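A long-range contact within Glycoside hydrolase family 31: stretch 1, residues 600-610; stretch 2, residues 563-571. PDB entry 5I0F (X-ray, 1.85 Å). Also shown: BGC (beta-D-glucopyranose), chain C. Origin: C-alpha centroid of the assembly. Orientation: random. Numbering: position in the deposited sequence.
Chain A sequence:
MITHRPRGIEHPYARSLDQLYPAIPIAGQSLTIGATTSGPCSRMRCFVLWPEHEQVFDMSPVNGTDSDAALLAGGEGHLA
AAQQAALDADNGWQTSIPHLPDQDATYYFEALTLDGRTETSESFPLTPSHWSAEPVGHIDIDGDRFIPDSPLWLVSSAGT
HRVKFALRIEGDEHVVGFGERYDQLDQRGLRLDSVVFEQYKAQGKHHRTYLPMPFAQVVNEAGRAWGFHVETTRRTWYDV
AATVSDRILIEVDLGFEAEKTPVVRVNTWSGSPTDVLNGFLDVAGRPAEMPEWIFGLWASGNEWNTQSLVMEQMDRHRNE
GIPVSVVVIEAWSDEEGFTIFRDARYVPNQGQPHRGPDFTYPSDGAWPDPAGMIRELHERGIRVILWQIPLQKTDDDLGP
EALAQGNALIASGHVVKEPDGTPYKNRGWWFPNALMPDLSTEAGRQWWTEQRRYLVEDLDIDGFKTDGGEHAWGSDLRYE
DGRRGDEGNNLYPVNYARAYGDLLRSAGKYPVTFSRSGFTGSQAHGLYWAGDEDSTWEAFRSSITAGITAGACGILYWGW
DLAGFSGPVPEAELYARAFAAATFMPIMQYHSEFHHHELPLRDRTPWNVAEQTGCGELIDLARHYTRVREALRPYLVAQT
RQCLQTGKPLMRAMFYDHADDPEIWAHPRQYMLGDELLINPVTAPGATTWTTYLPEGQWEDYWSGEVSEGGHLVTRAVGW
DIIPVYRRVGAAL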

# COMPACT_ATOMS: atom_id res chain seq x y z
N PRO A 600 24.25 -9.38 13.96
CA PRO A 600 24.10 -8.45 15.08
C PRO A 600 22.67 -7.91 15.14
O PRO A 600 21.87 -8.15 14.22
CB PRO A 600 25.04 -7.32 14.69
CG PRO A 600 24.93 -7.27 13.18
CD PRO A 600 24.79 -8.71 12.76
N LEU A 601 22.35 -7.21 16.22
CA LEU A 601 21.03 -6.60 16.41
C LEU A 601 20.74 -5.62 15.29
O LEU A 601 21.61 -4.84 14.90
CB LEU A 601 20.97 -5.86 17.77
CG LEU A 601 19.63 -5.37 18.32
CD1 LEU A 601 18.65 -6.54 18.44
CD2 LEU A 601 19.84 -4.70 19.68
N ARG A 602 19.51 -5.65 14.77
CA ARG A 602 19.16 -4.80 13.65
C ARG A 602 18.18 -3.66 13.99
O ARG A 602 17.71 -2.99 13.10
CB ARG A 602 18.68 -5.66 12.49
CG ARG A 602 19.86 -6.25 11.74
CD ARG A 602 19.43 -6.87 10.45
NE ARG A 602 20.55 -7.37 9.67
CZ ARG A 602 20.40 -8.00 8.52
NH1 ARG A 602 19.19 -8.23 8.04
NH2 ARG A 602 21.45 -8.44 7.85
N ASP A 603 17.94 -3.41 15.28
CA ASP A 603 17.10 -2.30 15.70
C ASP A 603 17.59 -0.99 15.07
O ASP A 603 18.81 -0.78 14.95
CB ASP A 603 17.10 -2.12 17.24
CG ASP A 603 16.54 -3.34 18.01
OD1 ASP A 603 16.10 -4.35 17.37
OD2 ASP A 603 16.52 -3.27 19.27
N ARG A 604 16.63 -0.11 14.71
CA ARG A 604 16.90 1.24 14.23
C ARG A 604 16.83 2.28 15.35
O ARG A 604 16.56 3.47 15.11
CB ARG A 604 15.96 1.61 13.08
CG ARG A 604 16.55 1.32 11.70
CD ARG A 604 16.77 -0.17 11.47
NE ARG A 604 17.03 -0.42 10.06
CZ ARG A 604 17.61 -1.51 9.55
NH1 ARG A 604 18.07 -2.51 10.32
NH2 ARG A 604 17.76 -1.59 8.24
N THR A 605 17.08 1.82 16.57
CA THR A 605 17.23 2.74 17.69
C THR A 605 18.50 3.57 17.52
O THR A 605 19.45 3.11 16.92
CB THR A 605 17.35 1.98 19.01
OG1 THR A 605 18.46 1.06 18.93
CG2 THR A 605 16.05 1.23 19.33
N PRO A 606 18.53 4.79 18.08
CA PRO A 606 19.72 5.61 17.92
C PRO A 606 20.98 4.97 18.48
O PRO A 606 22.06 5.05 17.86
CB PRO A 606 19.35 6.89 18.68
CG PRO A 606 17.87 6.99 18.54
CD PRO A 606 17.39 5.56 18.61
N TRP A 607 20.82 4.27 19.60
CA TRP A 607 21.93 3.56 20.28
C TRP A 607 22.43 2.34 19.52
O TRP A 607 23.65 2.14 19.44
CB TRP A 607 21.59 3.21 21.76
CG TRP A 607 20.18 2.79 22.02
CD1 TRP A 607 19.69 1.52 22.06
CD2 TRP A 607 19.06 3.65 22.22
NE1 TRP A 607 18.34 1.54 22.28
CE2 TRP A 607 17.93 2.85 22.40
CE3 TRP A 607 18.92 5.04 22.31
CZ2 TRP A 607 16.67 3.38 22.63
CZ3 TRP A 607 17.68 5.57 22.53
CH2 TRP A 607 16.57 4.74 22.70
N ASN A 608 21.54 1.50 18.98
CA ASN A 608 22.01 0.36 18.19
C ASN A 608 22.72 0.81 16.90
O ASN A 608 23.81 0.30 16.56
CB ASN A 608 20.90 -0.63 17.84
CG ASN A 608 21.45 -1.90 17.22
OD1 ASN A 608 22.35 -2.54 17.79
ND2 ASN A 608 20.97 -2.25 16.03
N VAL A 609 22.15 1.80 16.23
CA VAL A 609 22.77 2.32 15.01
C VAL A 609 24.15 2.92 15.34
O VAL A 609 25.12 2.65 14.62
CB VAL A 609 21.86 3.28 14.22
CG1 VAL A 609 22.53 3.76 12.95
CG2 VAL A 609 20.52 2.59 13.84
N ALA A 610 24.22 3.69 16.42
CA ALA A 610 25.49 4.27 16.88
C ALA A 610 26.51 3.17 17.15
O ALA A 610 27.67 3.27 16.72
CB ALA A 610 25.30 5.12 18.12
C2 BGC C . 5.09 -4.59 7.57
C3 BGC C . 6.38 -4.49 8.42
C4 BGC C . 6.28 -5.46 9.59
C5 BGC C . 5.98 -6.89 9.11
C6 BGC C . 5.69 -7.78 10.31
C1 BGC C . 4.15 -5.80 7.79
O2 BGC C . 5.05 -3.91 6.30
O3 BGC C . 6.58 -3.15 8.86
O4 BGC C . 7.50 -5.45 10.36
O5 BGC C . 4.88 -6.98 8.17
O6 BGC C . 5.63 -9.15 9.92
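Stretch 2, residues 563-571: AGFSGPVPE

Stretch 2 is an irregular loop with no helix or strand, and it wraps around the R604 side chain. G564 and G567 have positive phi (83° and 87°). From P568 to E571 the backbone is extended, with phi from -48° to -60° and psi near 150°. The nearest CA atoms across the two stretches are those of R602 and V569, 5.8 Å apart.

Hydrogen bonds centre on the R604 guanidinium, which meets main-chain carbonyls. R604 NE donates to G564 O at 2.9 Å. R604 NH1 and NH2 both donate to G567 O, at 3.0 and 3.1 Å, so one carbonyl is held by two nitrogens. These oxygens lie near the guanidinium plane. R604 NH1 also donates to R602 O at 2.8 Å, which ties the side chain back to its own stretch.

Packing covers both guanidinium faces. P570 CD lies 3.6 Å from R604 NE on one face, and F565 C lies 3.4 Å from R604 NH2 on the opposite one. P568 CD packs over the R602 guanidinium, 3.5 Å from R602 NH2. V569 CG1 sits 3.6 Å from D603 O and 3.7 Å from N608 ND2. V569 CB meets V609 CG2 at 4.2 Å.

One water bridges the stretches, accepting from G567 N at 2.8 Å and R602 NH1 at 3.0 Å.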

# COMPACT_ATOMS: atom_id res chain seq x y z
N ALA A 563 15.10 5.97 7.50
CA ALA A 563 16.32 5.30 7.10
C ALA A 563 16.19 3.84 6.70
O ALA A 563 17.20 3.15 6.57
CB ALA A 563 17.41 5.50 8.16
N GLY A 564 14.96 3.35 6.49
CA GLY A 564 14.73 1.98 6.08
C GLY A 564 14.71 0.96 7.23
O GLY A 564 15.43 1.09 8.24
N PHE A 565 13.90 -0.08 7.06
CA PHE A 565 13.75 -1.10 8.09
C PHE A 565 14.46 -2.42 7.81
O PHE A 565 14.61 -3.22 8.74
CB PHE A 565 12.27 -1.30 8.46
CG PHE A 565 11.57 -2.46 7.78
CD1 PHE A 565 11.67 -2.70 6.42
CD2 PHE A 565 10.69 -3.23 8.51
CE1 PHE A 565 10.98 -3.77 5.83
CE2 PHE A 565 9.99 -4.27 7.92
CZ PHE A 565 10.13 -4.55 6.58
N SER A 566 14.88 -2.64 6.56
CA SER A 566 15.36 -3.96 6.10
C SER A 566 16.87 -3.96 5.90
O SER A 566 17.44 -2.98 5.42
CB SER A 566 14.67 -4.35 4.81
OG SER A 566 15.11 -5.60 4.31
N GLY A 567 17.50 -5.07 6.24
CA GLY A 567 18.95 -5.26 6.06
C GLY A 567 19.76 -4.74 7.23
O GLY A 567 19.20 -4.31 8.26
N PRO A 568 21.09 -4.79 7.10
CA PRO A 568 21.96 -4.18 8.10
C PRO A 568 21.51 -2.75 8.44
O PRO A 568 20.87 -2.10 7.62
CB PRO A 568 23.33 -4.17 7.40
CG PRO A 568 23.28 -5.38 6.54
CD PRO A 568 21.87 -5.45 6.03
N VAL A 569 21.81 -2.28 9.65
CA VAL A 569 21.44 -0.90 10.00
C VAL A 569 21.96 0.11 8.94
O VAL A 569 23.00 -0.11 8.32
CB VAL A 569 21.91 -0.49 11.41
CG1 VAL A 569 21.33 -1.42 12.47
CG2 VAL A 569 23.42 -0.45 11.52
N PRO A 570 21.22 1.22 8.73
CA PRO A 570 21.69 2.24 7.81
C PRO A 570 23.04 2.79 8.26
O PRO A 570 23.32 2.84 9.45
CB PRO A 570 20.61 3.32 7.91
CG PRO A 570 19.97 3.10 9.22
CD PRO A 570 19.96 1.62 9.36
N GLU A 571 23.87 3.17 7.29
CA GLU A 571 25.14 3.87 7.58
C GLU A 571 24.82 5.14 8.37
O GLU A 571 23.71 5.70 8.23
CB GLU A 571 25.89 4.21 6.28
CG GLU A 571 25.35 5.42 5.49
CD GLU A 571 26.27 5.89 4.37
OE1 GLU A 571 25.79 6.11 3.23
OE2 GLU A 571 27.49 6.07 4.63
O HOH W 1 16.46 -7.11 7.91